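Local coordinates for molybdenum cofactor biosynthesis protein (Pyrococcus furiosus, PDB 1XI8) that probably acts as a molybdopterin molybdotransferase of the MoeA family, helping to insert molybdenum into molybdopterin during molybdenum cofactor biosynthesis, at residues K255-G265 with E298-Y306; A225-E233 with L322-Y331. All blocks are in the same frame, centred on the assembly; numbering follows the deposited sequence.

Contact 1. Residues K255-G265 with E298-Y306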
loop_
_atom_site.group_PDB
_atom_site.type_symbol
_atom_site.label_atom_id
_atom_site.label_comp_id
_atom_site.label_asym_id
_atom_site.label_seq_id
_atom_site.Cartn_x
_atom_site.Cartn_y
_atom_site.Cartn_z
ATOM N N LYS A 255 25.579 14.386 -2.498
ATOM C CA LYS A 255 26.183 13.809 -1.280
ATOM C C LYS A 255 26.110 14.776 -0.097
ATOM O O LYS A 255 25.916 14.347 1.035
ATOM C CB LYS A 255 27.640 13.393 -1.491
ATOM C CG LYS A 255 27.877 12.162 -2.362
ATOM C CD LYS A 255 29.221 11.558 -1.990
ATOM C CE LYS A 255 30.001 11.023 -3.177
ATOM N NZ LYS A 255 31.449 10.837 -2.807
ATOM N N ARG A 256 26.257 16.076 -0.355
ATOM C CA ARG A 256 26.205 17.063 0.718
ATOM C C ARG A 256 24.817 17.178 1.311
ATOM O O ARG A 256 24.668 17.430 2.496
ATOM C CB ARG A 256 26.645 18.458 0.234
ATOM C CG ARG A 256 28.091 18.546 -0.234
ATOM C CD ARG A 256 28.606 20.002 -0.273
ATOM N NE ARG A 256 27.881 20.865 -1.210
ATOM C CZ ARG A 256 28.273 21.077 -2.465
ATOM N NH1 ARG A 256 29.375 20.487 -2.919
ATOM N NH2 ARG A 256 27.565 21.869 -3.267
ATOM N N GLU A 257 23.803 16.998 0.481
ATOM C CA GLU A 257 22.434 17.272 0.886
ATOM C C GLU A 257 21.619 16.030 1.245
ATOM O O GLU A 257 20.575 16.139 1.885
ATOM C CB GLU A 257 21.730 18.069 -0.225
ATOM C CG GLU A 257 22.506 19.317 -0.646
ATOM C CD GLU A 257 21.792 20.175 -1.694
ATOM O OE1 GLU A 257 20.697 19.798 -2.175
ATOM O OE2 GLU A 257 22.339 21.240 -2.045
ATOM N N CYS A 258 22.096 14.855 0.836
ATOM C CA CYS A 258 21.296 13.631 0.943
ATOM C C CYS A 258 21.958 12.500 1.696
ATOM O O CYS A 258 23.176 12.442 1.816
ATOM C CB CYS A 258 20.910 13.116 -0.446
ATOM S SG CYS A 258 19.982 14.284 -1.441
ATOM N N ASP A 259 21.125 11.596 2.185
ATOM C CA ASP A 259 21.566 10.408 2.877
ATOM C C ASP A 259 21.812 9.284 1.866
ATOM O O ASP A 259 22.434 8.271 2.175
ATOM C CB ASP A 259 20.494 9.983 3.878
ATOM C CG ASP A 259 20.057 11.120 4.791
ATOM O OD1 ASP A 259 19.023 11.765 4.491
ATOM O OD2 ASP A 259 20.759 11.371 5.803
ATOM N N LEU A 260 21.327 9.471 0.649
ATOM C CA LEU A 260 21.415 8.443 -0.363
ATOM C C LEU A 260 21.252 9.108 -1.725
ATOM O O LEU A 260 20.421 9.997 -1.881
ATOM C CB LEU A 260 20.314 7.419 -0.117
ATOM C CG LEU A 260 20.440 5.961 -0.527
ATOM C CD1 LEU A 260 21.769 5.379 -0.128
ATOM C CD2 LEU A 260 19.308 5.190 0.133
ATOM N N VAL A 261 22.054 8.690 -2.702
ATOM C CA VAL A 261 22.004 9.279 -4.025
ATOM C C VAL A 261 21.826 8.219 -5.105
ATOM O O VAL A 261 22.505 7.197 -5.098
ATOM C CB VAL A 261 23.275 10.094 -4.330
ATOM C CG1 VAL A 261 23.186 10.704 -5.713
ATOM C CG2 VAL A 261 23.468 11.172 -3.290
ATOM N N LEU A 262 20.904 8.478 -6.028
ATOM C CA LEU A 262 20.681 7.613 -7.172
ATOM C C LEU A 262 21.046 8.352 -8.444
ATOM O O LEU A 262 20.474 9.392 -8.758
ATOM C CB LEU A 262 19.218 7.187 -7.247
ATOM C CG LEU A 262 18.595 6.589 -5.992
ATOM C CD1 LEU A 262 17.134 6.302 -6.219
ATOM C CD2 LEU A 262 19.309 5.335 -5.618
ATOM N N ILE A 263 22.012 7.816 -9.174
ATOM C CA ILE A 263 22.368 8.355 -10.484
ATOM C C ILE A 263 22.049 7.319 -11.554
ATOM O O ILE A 263 22.570 6.214 -11.536
ATOM C CB ILE A 263 23.858 8.774 -10.553
ATOM C CG1 ILE A 263 24.211 9.298 -11.945
ATOM C CG2 ILE A 263 24.782 7.622 -10.156
ATOM C CD1 ILE A 263 25.581 9.952 -12.026
ATOM N N THR A 264 21.168 7.655 -12.479
ATOM C CA THR A 264 20.845 6.720 -13.553
ATOM C C THR A 264 21.810 6.912 -14.688
ATOM O O THR A 264 22.625 7.821 -14.666
ATOM C CB THR A 264 19.443 6.951 -14.099
ATOM O OG1 THR A 264 19.357 8.273 -14.647
ATOM C CG2 THR A 264 18.425 6.787 -12.993
ATOM N N GLY A 265 21.718 6.059 -15.697
ATOM C CA GLY A 265 22.495 6.269 -16.911
ATOM C C GLY A 265 23.843 5.608 -16.819
ATOM O O GLY A 265 23.966 4.451 -17.221
ATOM N N GLU A 298 29.582 4.462 -1.037
ATOM C CA GLU A 298 29.510 5.806 -0.463
ATOM C C GLU A 298 28.142 6.472 -0.649
ATOM O O GLU A 298 28.048 7.591 -1.155
ATOM C CB GLU A 298 30.600 6.704 -1.062
ATOM C CG GLU A 298 31.943 6.033 -1.237
ATOM C CD GLU A 298 32.988 6.976 -1.803
ATOM O OE1 GLU A 298 33.175 6.996 -3.047
ATOM O OE2 GLU A 298 33.610 7.710 -1.001
ATOM N N ARG A 299 27.089 5.767 -0.242
ATOM C CA ARG A 299 25.724 6.313 -0.215
ATOM C C ARG A 299 25.118 6.544 -1.615
ATOM O O ARG A 299 24.046 7.130 -1.747
ATOM C CB ARG A 299 25.665 7.600 0.643
ATOM C CG ARG A 299 26.099 7.449 2.116
ATOM C CD ARG A 299 25.211 6.435 2.821
ATOM N NE ARG A 299 25.352 6.375 4.282
ATOM C CZ ARG A 299 24.434 6.814 5.140
ATOM N NH1 ARG A 299 23.308 7.346 4.684
ATOM N NH2 ARG A 299 24.639 6.722 6.451
ATOM N N VAL A 300 25.798 6.082 -2.657
ATOM C CA VAL A 300 25.277 6.273 -4.006
ATOM C C VAL A 300 25.093 4.968 -4.771
ATOM O O VAL A 300 25.976 4.116 -4.804
ATOM C CB VAL A 300 26.136 7.275 -4.838
ATOM C CG1 VAL A 300 27.561 6.906 -4.763
ATOM C CG2 VAL A 300 25.694 7.259 -6.291
ATOM N N PHE A 301 23.925 4.813 -5.379
ATOM C CA PHE A 301 23.698 3.692 -6.272
ATOM C C PHE A 301 23.898 4.156 -7.695
ATOM O O PHE A 301 23.276 5.118 -8.131
ATOM C CB PHE A 301 22.281 3.147 -6.130
ATOM C CG PHE A 301 22.046 2.373 -4.877
ATOM C CD1 PHE A 301 21.498 2.990 -3.758
ATOM C CD2 PHE A 301 22.355 1.025 -4.815
ATOM C CE1 PHE A 301 21.268 2.271 -2.596
ATOM C CE2 PHE A 301 22.124 0.304 -3.666
ATOM C CZ PHE A 301 21.578 0.925 -2.548
ATOM N N VAL A 302 24.774 3.476 -8.418
ATOM C CA VAL A 302 24.940 3.735 -9.842
ATOM C C VAL A 302 23.925 2.853 -10.545
ATOM O O VAL A 302 24.101 1.642 -10.618
ATOM C CB VAL A 302 26.388 3.445 -10.314
ATOM C CG1 VAL A 302 26.508 3.559 -11.840
ATOM C CG2 VAL A 302 27.348 4.402 -9.644
ATOM N N MET A 303 22.848 3.463 -11.035
ATOM C CA MET A 303 21.719 2.697 -11.581
ATOM C C MET A 303 21.652 2.704 -13.111
ATOM O O MET A 303 22.358 3.451 -13.771
ATOM C CB MET A 303 20.389 3.176 -10.975
ATOM C CG MET A 303 20.334 3.108 -9.462
ATOM S SD MET A 303 18.755 3.631 -8.741
ATOM C CE MET A 303 17.743 2.161 -8.871
ATOM N N SER A 304 20.795 1.861 -13.667
ATOM C CA SER A 304 20.657 1.751 -15.113
ATOM C C SER A 304 19.909 2.930 -15.737
ATOM O O SER A 304 19.410 3.821 -15.045
ATOM C CB SER A 304 19.950 0.437 -15.456
ATOM O OG SER A 304 19.566 0.371 -16.826
ATOM N N GLY A 305 19.835 2.927 -17.061
ATOM C CA GLY A 305 19.052 3.909 -17.779
ATOM C C GLY A 305 17.768 3.303 -18.306
ATOM O O GLY A 305 16.911 4.010 -18.807
ATOM N N TYR A 306 17.621 1.989 -18.200
ATOM C CA TYR A 306 16.423 1.349 -18.724
ATOM C C TYR A 306 15.385 1.182 -17.624
ATOM O O TYR A 306 15.661 0.570 -16.596
ATOM C CB TYR A 306 16.738 -0.001 -19.382
ATOM C CG TYR A 306 17.921 0.034 -20.336
ATOM C CD1 TYR A 306 19.099 -0.669 -20.050
ATOM C CD2 TYR A 306 17.867 0.773 -21.518
ATOM C CE1 TYR A 306 20.186 -0.640 -20.919
ATOM C CE2 TYR A 306 18.944 0.813 -22.394
ATOM C CZ TYR A 306 20.100 0.109 -22.093
ATOM O OH TYR A 306 21.172 0.156 -22.967
#
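The Arg299 guanidinium meets Asp259 with its edge: NH1 donates a hydrogen bond to Asp259 O (2.8 Å, N-H...O 152°), in the plane of the carbonyl and on one of its lone pairs. Both segments belong to the probable molybdopterin-binding domain, where 260-263 and 300-302 run parallel as inner strands of a mixed sheet. A bend at chi2 (-60°) folds the arginine chain over Asp259 O, while Asp259 turns its carboxylate to the backbone N of Lys191. The Phe301 ring is met obliquely by two leucine methyls, Leu262 CD2 3.7 Å from CD1 of the ring and Leu260 CD1 near CE1; Tyr296 also meets this ring. Four backbone hydrogen bonds form the ladder: Val261 N to Arg299 O, Phe301 N to Val261 O, Ile263 N to Phe301 O, Met303 N to Ile263 O. Leu262 and Phe301 lie side by side on the face packed by Val318 of helix 307-326. Val261, Ile263 and Val300 occupy the other face, under helix 244-257. Farther along, Gly265 N gives a weak hydrogen bond to Ser304 O, and Ser304 OG closes an ST turn, accepting from Tyr306 N. Met303, bent at chi3 (83°), sets SD 3.6 Å from Leu262 CD2.

Contact 2. Residues A225-E233 with L322-Y331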
loop_
_atom_site.group_PDB
_atom_site.type_symbol
_atom_site.label_atom_id
_atom_site.label_comp_id
_atom_site.label_asym_id
_atom_site.label_seq_id
_atom_site.Cartn_x
_atom_site.Cartn_y
_atom_site.Cartn_z
ATOM N N ALA A 225 8.567 8.530 -7.269
ATOM C CA ALA A 225 7.428 7.888 -6.638
ATOM C C ALA A 225 7.859 6.653 -5.844
ATOM O O ALA A 225 7.363 6.417 -4.738
ATOM C CB ALA A 225 6.374 7.537 -7.654
ATOM N N LEU A 226 8.784 5.873 -6.400
ATOM C CA LEU A 226 9.281 4.700 -5.698
ATOM C C LEU A 226 9.863 5.062 -4.331
ATOM O O LEU A 226 9.585 4.373 -3.359
ATOM C CB LEU A 226 10.324 3.949 -6.530
ATOM C CG LEU A 226 9.806 3.181 -7.740
ATOM C CD1 LEU A 226 10.940 2.859 -8.696
ATOM C CD2 LEU A 226 9.048 1.933 -7.311
ATOM N N VAL A 227 10.658 6.130 -4.254
ATOM C CA VAL A 227 11.242 6.533 -2.975
ATOM C C VAL A 227 10.153 7.054 -2.041
ATOM O O VAL A 227 10.120 6.727 -0.854
ATOM C CB VAL A 227 12.405 7.565 -3.129
ATOM C CG1 VAL A 227 11.953 8.768 -3.853
ATOM C CG2 VAL A 227 12.892 8.013 -1.771
ATOM N N GLU A 228 9.258 7.853 -2.599
ATOM C CA GLU A 228 8.090 8.332 -1.893
ATOM C C GLU A 228 7.331 7.164 -1.278
ATOM O O GLU A 228 6.947 7.207 -0.118
ATOM C CB GLU A 228 7.188 9.059 -2.885
ATOM C CG GLU A 228 5.821 9.385 -2.371
ATOM C CD GLU A 228 5.853 10.602 -1.490
ATOM O OE1 GLU A 228 6.834 11.374 -1.641
ATOM O OE2 GLU A 228 4.917 10.781 -0.666
ATOM N N ARG A 229 7.120 6.115 -2.068
ATOM C CA ARG A 229 6.406 4.933 -1.607
ATOM C C ARG A 229 7.192 4.201 -0.530
ATOM O O ARG A 229 6.607 3.549 0.339
ATOM C CB ARG A 229 6.108 3.993 -2.780
ATOM C CG ARG A 229 5.525 2.644 -2.389
ATOM C CD ARG A 229 4.993 1.874 -3.596
ATOM N NE ARG A 229 4.440 0.572 -3.215
ATOM C CZ ARG A 229 3.207 0.370 -2.746
ATOM N NH1 ARG A 229 2.357 1.379 -2.584
ATOM N NH2 ARG A 229 2.815 -0.855 -2.430
ATOM N N TYR A 230 8.515 4.310 -0.581
ATOM C CA TYR A 230 9.357 3.586 0.376
ATOM C C TYR A 230 10.208 4.462 1.292
ATOM O O TYR A 230 11.430 4.363 1.311
ATOM C CB TYR A 230 10.187 2.490 -0.319
ATOM C CG TYR A 230 9.317 1.347 -0.769
ATOM C CD1 TYR A 230 8.870 0.392 0.133
ATOM C CD2 TYR A 230 8.912 1.242 -2.090
ATOM C CE1 TYR A 230 8.057 -0.648 -0.266
ATOM C CE2 TYR A 230 8.099 0.210 -2.504
ATOM C CZ TYR A 230 7.672 -0.732 -1.590
ATOM O OH TYR A 230 6.864 -1.761 -2.020
ATOM N N PHE A 231 9.513 5.313 2.041
ATOM C CA PHE A 231 10.027 5.999 3.233
ATOM C C PHE A 231 10.880 7.246 3.042
ATOM O O PHE A 231 11.055 8.011 3.979
ATOM C CB PHE A 231 10.720 4.997 4.162
ATOM C CG PHE A 231 9.992 3.698 4.268
ATOM C CD1 PHE A 231 8.699 3.659 4.746
ATOM C CD2 PHE A 231 10.592 2.514 3.875
ATOM C CE1 PHE A 231 8.023 2.460 4.831
ATOM C CE2 PHE A 231 9.920 1.316 3.959
ATOM C CZ PHE A 231 8.640 1.288 4.439
ATOM N N GLY A 232 11.400 7.466 1.843
ATOM C CA GLY A 232 12.287 8.606 1.608
ATOM C C GLY A 232 11.655 9.881 1.070
ATOM O O GLY A 232 10.470 9.930 0.762
ATOM N N GLU A 233 12.470 10.927 0.982
ATOM C CA GLU A 233 12.067 12.192 0.392
ATOM C C GLU A 233 12.897 12.405 -0.875
ATOM O O GLU A 233 14.116 12.553 -0.802
ATOM C CB GLU A 233 12.268 13.340 1.386
ATOM C CG GLU A 233 12.007 14.737 0.794
ATOM C CD GLU A 233 12.125 15.871 1.816
ATOM O OE1 GLU A 233 12.353 15.587 3.023
ATOM O OE2 GLU A 233 11.984 17.052 1.408
ATOM N N LEU A 322 16.637 1.828 1.943
ATOM C CA LEU A 322 15.776 2.841 2.543
ATOM C C LEU A 322 15.158 2.359 3.853
ATOM O O LEU A 322 15.078 3.113 4.820
ATOM C CB LEU A 322 14.682 3.253 1.563
ATOM C CG LEU A 322 15.079 4.276 0.510
ATOM C CD1 LEU A 322 14.172 4.153 -0.703
ATOM C CD2 LEU A 322 15.029 5.692 1.109
ATOM N N ALA A 323 14.722 1.101 3.863
ATOM C CA ALA A 323 14.138 0.473 5.041
ATOM C C ALA A 323 15.145 0.374 6.174
ATOM O O ALA A 323 14.818 0.663 7.321
ATOM C CB ALA A 323 13.612 -0.898 4.701
ATOM N N LYS A 324 16.362 -0.044 5.840
ATOM C CA LYS A 324 17.462 -0.111 6.803
ATOM C C LYS A 324 17.723 1.259 7.428
ATOM O O LYS A 324 17.906 1.360 8.643
ATOM C CB LYS A 324 18.743 -0.647 6.151
ATOM N N LEU A 325 17.727 2.303 6.596
ATOM C CA LEU A 325 17.946 3.675 7.058
ATOM C C LEU A 325 16.901 4.191 8.038
ATOM O O LEU A 325 17.249 4.826 9.029
ATOM C CB LEU A 325 18.015 4.639 5.875
ATOM C CG LEU A 325 19.342 4.705 5.141
ATOM C CD1 LEU A 325 19.274 5.790 4.102
ATOM C CD2 LEU A 325 20.469 4.961 6.127
ATOM N N VAL A 326 15.627 3.945 7.750
ATOM C CA VAL A 326 14.558 4.406 8.624
ATOM C C VAL A 326 14.209 3.379 9.694
ATOM O O VAL A 326 13.492 3.689 10.641
ATOM C CB VAL A 326 13.281 4.786 7.847
ATOM C CG1 VAL A 326 13.558 5.948 6.949
ATOM C CG2 VAL A 326 12.737 3.588 7.046
ATOM N N GLY A 327 14.724 2.163 9.541
ATOM C CA GLY A 327 14.429 1.078 10.475
ATOM C C GLY A 327 12.999 0.566 10.367
ATOM O O GLY A 327 12.378 0.241 11.374
ATOM N N ALA A 328 12.480 0.489 9.144
ATOM C CA ALA A 328 11.112 0.031 8.921
ATOM C C ALA A 328 10.955 -1.480 9.021
ATOM O O ALA A 328 11.764 -2.235 8.481
ATOM C CB ALA A 328 10.592 0.525 7.575
ATOM N N LYS A 329 9.901 -1.901 9.716
ATOM C CA LYS A 329 9.543 -3.309 9.875
ATOM C C LYS A 329 8.348 -3.689 8.983
ATOM O O LYS A 329 7.448 -2.875 8.747
ATOM C CB LYS A 329 9.204 -3.601 11.345
ATOM C CG LYS A 329 10.341 -4.160 12.218
ATOM C CD LYS A 329 11.619 -3.307 12.255
ATOM C CE LYS A 329 12.673 -3.952 13.194
ATOM N NZ LYS A 329 14.086 -3.460 13.001
ATOM N N ASP A 330 8.350 -4.918 8.477
ATOM C CA ASP A 330 7.222 -5.449 7.705
ATOM C C ASP A 330 6.808 -4.590 6.513
ATOM O O ASP A 330 5.629 -4.276 6.355
ATOM C CB ASP A 330 6.001 -5.634 8.618
ATOM C CG ASP A 330 6.223 -6.688 9.685
ATOM O OD1 ASP A 330 5.570 -6.606 10.742
ATOM O OD2 ASP A 330 7.044 -7.599 9.472
ATOM N N TYR A 331 7.768 -4.225 5.673
ATOM C CA TYR A 331 7.495 -3.348 4.536
ATOM C C TYR A 331 7.245 -4.137 3.262
ATOM O O TYR A 331 7.007 -3.549 2.206
ATOM C CB TYR A 331 8.646 -2.357 4.333
ATOM C CG TYR A 331 10.001 -2.994 4.153
ATOM C CD1 TYR A 331 10.564 -3.129 2.885
ATOM C CD2 TYR A 331 10.725 -3.465 5.250
ATOM C CE1 TYR A 331 11.796 -3.711 2.713
ATOM C CE2 TYR A 331 11.968 -4.051 5.087
ATOM C CZ TYR A 331 12.494 -4.171 3.815
ATOM O OH TYR A 331 13.730 -4.751 3.637
#
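Phe231 reaches across to the end of helix 307-326 and the loop that follows, where it packs against Val326, Ala328 and the CB of Tyr331. Ala328 CB sits over one face of the ring, 4.0 Å from the centroid of the Phe231 ring and 22° off its normal, a CH-pi contact. At the ring edge, near its plane, Tyr331 CB comes within 3.6 Å of Phe231 CZ. Val326 arrives at the root of the side chain, with CG2 3.8 Å from Phe231 CB, the two side chains crossing at about a right angle. Ile167 also touches Phe231.

Leu322 is the second main element, and it works in the reverse direction, from the helix into the turn after helix 219-229. Its CB and CD1 each stand 3.4 Å from Tyr230 O, while CD2 reaches Gly232 CA at 4.0 Å. With CG anti to the carbonyl carbon (chi1 -82°), the leucine also brings CD1 to Val227 CG2.

This is apolar packing between two helix C-termini and the turns that follow them: helix 219-229 leads through Tyr230 to Gly232 into the edge strand 233-239, and helix 307-326 ends in a Schellman motif, with Ala328 N bonded to Ala323 O, Gly327 N weakly bonded to Lys324 O, and Gly327 at positive phi. Leu322 also packs on Pro190 and on Val192 of strand 191-196, in the mixed sheet that 233-239 borders.

Tyr230, third by buried surface, turns a ring edge to the backbone of Tyr331, CE1 lying 4.0 Å from Tyr331 O. The hydroxyls of both tyrosines are bonded elsewhere, Tyr230 OH to Tyr403 O at the chain's C-terminus and Tyr331 OH to His320 ND1. Earlier in helix 219-229, Ala225 and Leu226 pack against Pro170 of the second subunit.

Overall arrangement
Helix 307-326 connects the two contacts: it follows strand 300-302 of contact 1 in the chain, and its last turn and the loop after it supply the second half of contact 2. In sequence, contact 1 is nested inside the loop that contact 2 closes. Their centres lie about 16 Å apart, but they touch through Leu325, whose CD2 is 4.0 Å from Arg299 NH1 and CD1 4.0 Å from Leu260 CD2. Strand 191-196 also links them, pairing with 260-263 on one side and with 233-239, which follows the turn of contact 2, on the other. Contact 2 is the more central, its centre about 6 Å from that of the chain, against about 14 Å for contact 1.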